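Local coordinates for protein dodecin (Thermus thermophilus, PDB 2UX9) that binds and sequesters flavins such as FMN and FAD, and also coenzyme A, in a hollow dodecameric shell, probably as a store that shields the cell from their free forms, at residues W38-E43 with V59-F64. The protein carries 1 engineered substitution. Residues are numbered along the deposited sequence; the frame is centred on the assembly and turned at random.
Sequences WFEVKE and VLEVGF. With FMN (flavin mononucleotide), chain P.
With CG between its backbone N and carbonyl carbon (chi1 86°) and the ring turned broadside (chi2 97°), Trp38 folds its indole over Gly63, whose CA sits 3.7 Å from the centroid of the six-membered ring in a CH-pi contact. Gly63, with no side chain, lets the indole lie directly against the strand backbone. The other indole face carries the flavin, Trp38 CE2 lying 3.4 Å from FMN C6. A hydrogen bond at the edge helps set the rotation of the ring: NE1 donates in the ring plane to Glu40 OE2 (2.9 Å, 170°), approaching from above the carboxylate plane, while Lys7 forms a salt bridge with Glu40 OE1. On the reverse face of the sheet, Phe39 CB meets Leu60 CD1 at 4.1 Å; these apolar residues, with Val62, pack against helix 18-32. In the sheet itself, two backbone hydrogen bonds join Glu40 and Glu61. Farther along, Val59 O accepts from Lys42 N at 2.8 Å and weakly from Glu43 N, a classic beta bulge, and Glu43 CB lies alongside Val59 CG2. This antiparallel hairpin, whose residues Trp38 to Glu40 also pair, antiparallel, with a strand of a second subunit, contributes the Trp38 wall of the dodecin flavin site, shared between two subunits, where tryptophan supplies a broad flat aromatic face against the isoalloxazine.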
ATOM      1  N   TRP C  38      -8.015  19.241 -11.184  1.00 11.97           N
ATOM      2  CA  TRP C  38      -7.291  18.906  -9.964  1.00 11.81           C
ATOM      3  C   TRP C  38      -6.044  18.099 -10.262  1.00 11.51           C
ATOM      4  O   TRP C  38      -5.882  17.563 -11.356  1.00 12.21           O
ATOM      5  CB  TRP C  38      -8.207  18.169  -8.958  1.00 12.66           C
ATOM      6  CG  TRP C  38      -8.287  16.684  -9.171  1.00 13.12           C
ATOM      7  CD1 TRP C  38      -7.569  15.737  -8.521  1.00 13.59           C
ATOM      8  CD2 TRP C  38      -9.122  15.983 -10.104  1.00 13.17           C
ATOM      9  NE1 TRP C  38      -7.897  14.489  -8.993  1.00 13.48           N
ATOM     10  CE2 TRP C  38      -8.854  14.615  -9.958  1.00 13.43           C
ATOM     11  CE3 TRP C  38     -10.087  16.385 -11.027  1.00 13.34           C
ATOM     12  CZ2 TRP C  38      -9.508  13.634 -10.714  1.00 12.95           C
ATOM     13  CZ3 TRP C  38     -10.735  15.407 -11.784  1.00 13.54           C
ATOM     14  CH2 TRP C  38     -10.432  14.052 -11.626  1.00 14.15           C
ATOM     15  N   PHE C  39      -5.145  18.046  -9.285  1.00 11.65           N
ATOM     16  CA  PHE C  39      -3.968  17.207  -9.378  1.00 12.15           C
ATOM     17  C   PHE C  39      -3.747  16.455  -8.082  1.00 12.26           C
ATOM     18  O   PHE C  39      -4.253  16.832  -7.029  1.00 11.79           O
ATOM     19  CB  PHE C  39      -2.711  17.998  -9.780  1.00 12.36           C
ATOM     20  CG  PHE C  39      -2.271  19.014  -8.760  1.00 12.46           C
ATOM     21  CD1 PHE C  39      -1.362  18.689  -7.760  1.00 12.20           C
ATOM     22  CD2 PHE C  39      -2.764  20.300  -8.799  1.00 12.35           C
ATOM     23  CE1 PHE C  39      -0.963  19.625  -6.825  1.00 12.85           C
ATOM     24  CE2 PHE C  39      -2.361  21.237  -7.876  1.00 13.05           C
ATOM     25  CZ  PHE C  39      -1.464  20.897  -6.881  1.00 12.51           C
ATOM     26  N   GLU C  40      -3.012  15.358  -8.202  1.00 12.12           N
ATOM     27  CA  GLU C  40      -2.652  14.486  -7.092  1.00 12.32           C
ATOM     28  C   GLU C  40      -1.171  14.198  -7.224  1.00 12.44           C
ATOM     29  O   GLU C  40      -0.749  13.640  -8.236  1.00 13.07           O
ATOM     30  CB  GLU C  40      -3.419  13.160  -7.175  1.00 13.18           C
ATOM     31  CG  GLU C  40      -4.932  13.291  -7.166  1.00 15.44           C
ATOM     32  CD  GLU C  40      -5.658  12.054  -7.694  1.00 16.78           C
ATOM     33  OE1 GLU C  40      -5.013  11.020  -8.015  1.00 21.31           O
ATOM     34  OE2 GLU C  40      -6.889  12.102  -7.796  1.00 16.07           O
ATOM     35  N   VAL C  41      -0.371  14.545  -6.226  1.00 11.84           N
ATOM     36  CA  VAL C  41       1.043  14.183  -6.239  1.00 12.21           C
ATOM     37  C   VAL C  41       1.191  12.695  -5.903  1.00 12.92           C
ATOM     38  O   VAL C  41       0.714  12.224  -4.869  1.00 13.83           O
ATOM     39  CB  VAL C  41       1.858  15.030  -5.260  1.00 12.73           C
ATOM     40  CG1 VAL C  41       3.300  14.548  -5.187  1.00 12.72           C
ATOM     41  CG2 VAL C  41       1.795  16.501  -5.673  1.00 13.74           C
ATOM     42  N   LYS C  42       1.854  11.955  -6.785  1.00 12.63           N
ATOM     43  CA  LYS C  42       2.082  10.526  -6.581  1.00 14.02           C
ATOM     44  C   LYS C  42       3.434  10.242  -5.957  1.00 13.49           C
ATOM     45  O   LYS C  42       3.550   9.363  -5.099  1.00 15.00           O
ATOM     46  CB  LYS C  42       1.983   9.792  -7.914  1.00 15.00           C
ATOM     47  CG  LYS C  42       0.586   9.821  -8.522  1.00 17.82           C
ATOM     48  CD  LYS C  42      -0.479   9.144  -7.659  1.00 22.80           C
ATOM     49  CE  LYS C  42      -0.230   7.655  -7.498  1.00 25.45           C
ATOM     50  NZ  LYS C  42      -1.382   6.934  -6.889  1.00 29.19           N
ATOM     51  N   GLU C  43       4.457  10.953  -6.419  1.00 13.73           N
ATOM     52  CA  GLU C  43       5.831  10.788  -5.952  1.00 13.97           C
ATOM     53  C   GLU C  43       6.580  12.093  -6.017  1.00 13.50           C
ATOM     54  O   GLU C  43       6.341  12.880  -6.913  1.00 13.31           O
ATOM     55  CB  GLU C  43       6.631   9.876  -6.893  1.00 15.54           C
ATOM     56  CG  GLU C  43       6.049   8.573  -7.247  1.00 18.79           C
ATOM     57  CD  GLU C  43       7.078   7.729  -7.936  1.00 21.05           C
ATOM     58  OE1 GLU C  43       8.174   7.579  -7.357  1.00 24.01           O
ATOM     59  OE2 GLU C  43       6.775   7.249  -9.034  1.00 23.91           O
ATOM     60  N   VAL C  59       5.989  13.710  -9.650  1.00 11.98           N
ATOM     61  CA  VAL C  59       5.135  12.859 -10.451  1.00 12.02           C
ATOM     62  C   VAL C  59       3.723  13.131  -9.998  1.00 13.00           C
ATOM     63  O   VAL C  59       3.422  12.987  -8.819  1.00 13.14           O
ATOM     64  CB  VAL C  59       5.465  11.376 -10.235  1.00 12.44           C
ATOM     65  CG1 VAL C  59       4.567  10.483 -11.132  1.00 12.15           C
ATOM     66  CG2 VAL C  59       6.959  11.108 -10.471  1.00 12.53           C
ATOM     67  N   LEU C  60       2.858  13.557 -10.913  1.00 13.82           N
ATOM     68  CA  LEU C  60       1.502  13.870 -10.526  1.00 14.66           C
ATOM     69  C   LEU C  60       0.481  13.406 -11.538  1.00 14.03           C
ATOM     70  O   LEU C  60       0.764  13.287 -12.727  1.00 15.00           O
ATOM     71  CB  LEU C  60       1.342  15.361 -10.207  1.00 16.55           C
ATOM     72  CG  LEU C  60       1.552  16.376 -11.329  1.00 17.97           C
ATOM     73  CD1 LEU C  60       1.242  17.805 -10.867  1.00 21.17           C
ATOM     74  CD2 LEU C  60       2.954  16.323 -11.900  1.00 22.87           C
ATOM     75  N   GLU C  61      -0.700  13.095 -11.037  1.00 13.82           N
ATOM     76  CA  GLU C  61      -1.882  12.842 -11.856  0.50 13.86           C
ATOM     77  C   GLU C  61      -2.627  14.149 -12.026  1.00 13.78           C
ATOM     78  O   GLU C  61      -2.786  14.894 -11.053  1.00 13.98           O
ATOM     79  CB  GLU C  61      -2.803  11.845 -11.159  0.50 14.32           C
ATOM     80  CG  GLU C  61      -2.201  10.458 -10.959  0.50 15.50           C
ATOM     81  CD  GLU C  61      -2.288   9.594 -12.197  0.50 16.98           C
ATOM     82  OE1 GLU C  61      -1.728   8.482 -12.175  0.50 18.60           O
ATOM     83  OE2 GLU C  61      -2.915  10.017 -13.191  0.50 18.71           O
ATOM     84  N   VAL C  62      -3.088  14.419 -13.237  1.00 13.46           N
ATOM     85  CA  VAL C  62      -3.838  15.623 -13.520  1.00 13.76           C
ATOM     86  C   VAL C  62      -5.198  15.181 -14.059  1.00 13.06           C
ATOM     87  O   VAL C  62      -5.266  14.407 -15.023  1.00 13.56           O
ATOM     88  CB  VAL C  62      -3.083  16.490 -14.531  1.00 14.86           C
ATOM     89  CG1 VAL C  62      -3.867  17.701 -14.857  1.00 16.89           C
ATOM     90  CG2 VAL C  62      -1.688  16.869 -13.966  1.00 17.27           C
ATOM     91  N   GLY C  63      -6.270  15.650 -13.425  1.00 13.09           N
ATOM     92  CA  GLY C  63      -7.635  15.322 -13.812  1.00 12.80           C
ATOM     93  C   GLY C  63      -8.302  16.463 -14.549  1.00 13.09           C
ATOM     94  O   GLY C  63      -8.233  17.624 -14.117  1.00 12.84           O
ATOM     95  N   PHE C  64      -8.966  16.135 -15.647  1.00 12.95           N
ATOM     96  CA  PHE C  64      -9.665  17.124 -16.454  1.00 12.87           C
ATOM     97  C   PHE C  64     -11.003  16.593 -16.959  1.00 12.52           C
ATOM     98  O   PHE C  64     -11.161  15.404 -17.203  1.00 12.83           O
ATOM     99  CB  PHE C  64      -8.783  17.662 -17.607  1.00 13.05           C
ATOM    100  CG  PHE C  64      -8.314  16.628 -18.599  1.00 13.54           C
ATOM    101  CD1 PHE C  64      -8.923  16.509 -19.829  1.00 13.33           C
ATOM    102  CD2 PHE C  64      -7.213  15.826 -18.337  1.00 13.83           C
ATOM    103  CE1 PHE C  64      -8.467  15.594 -20.776  1.00 15.44           C
ATOM    104  CE2 PHE C  64      -6.772  14.909 -19.272  1.00 15.50           C
ATOM    105  CZ  PHE C  64      -7.396  14.800 -20.483  1.00 15.27           C
TER
HETATM  106  N1  FMN P1073     -11.310  19.154  -5.872  1.00 16.71           N
HETATM  107  C2  FMN P1073     -10.390  19.621  -4.970  1.00 17.34           C
HETATM  108  O2  FMN P1073     -10.458  20.780  -4.571  1.00 17.31           O
HETATM  109  N3  FMN P1073      -9.405  18.795  -4.488  1.00 17.14           N
HETATM  110  C4  FMN P1073      -9.324  17.488  -4.904  1.00 17.93           C
HETATM  111  O4  FMN P1073      -8.236  16.922  -4.742  1.00 17.98           O
HETATM  112  C4A FMN P1073     -10.267  17.001  -5.800  1.00 17.05           C
HETATM  113  N5  FMN P1073     -10.249  15.687  -6.213  1.00 17.56           N
HETATM  114  C5A FMN P1073     -11.179  15.206  -7.109  1.00 16.89           C
HETATM  115  C6  FMN P1073     -11.113  13.872  -7.519  1.00 17.32           C
HETATM  116  C7  FMN P1073     -12.034  13.366  -8.428  1.00 16.82           C
HETATM  117  C7M FMN P1073     -12.085  11.880  -8.689  1.00 16.71           C
HETATM  118  C8  FMN P1073     -13.021  14.219  -8.928  1.00 17.48           C
HETATM  119  C8M FMN P1073     -13.976  13.756  -9.986  1.00 16.25           C
HETATM  120  C9  FMN P1073     -13.089  15.544  -8.529  1.00 17.13           C
HETATM  121  C9A FMN P1073     -12.160  16.055  -7.617  1.00 17.20           C
HETATM  122  N10 FMN P1073     -12.190  17.382  -7.195  1.00 17.77           N
HETATM  123  C10 FMN P1073     -11.258  17.840  -6.282  1.00 17.25           C
HETATM  124  C1' FMN P1073     -13.160  18.378  -7.790  1.00 17.31           C
HETATM  125  C2' FMN P1073     -12.733  18.815  -9.194  1.00 19.04           C
HETATM  126  O2' FMN P1073     -11.496  19.493  -9.121  1.00 20.82           O
HETATM  127  C3' FMN P1073     -13.768  19.736  -9.844  1.00 20.78           C
HETATM  128  O3' FMN P1073     -13.945  20.911  -9.080  1.00 21.56           O
HETATM  129  C4' FMN P1073     -15.135  19.078 -10.013  1.00 21.77           C
HETATM  130  O4' FMN P1073     -15.003  17.769 -10.526  1.00 22.89           O
HETATM  131  C5' FMN P1073     -15.989  19.886 -10.972  1.00 22.65           C
HETATM  132  O5' FMN P1073     -15.353  19.796 -12.220  1.00 23.42           O
HETATM  133  P   FMN P1073     -16.042  20.345 -13.547  1.00 23.59           P
HETATM  134  O1P FMN P1073     -15.008  20.329 -14.655  1.00 21.10           O
HETATM  135  O2P FMN P1073     -17.190  19.428 -13.896  1.00 24.63           O
HETATM  136  O3P FMN P1073     -16.547  21.748 -13.298  1.00 25.08           O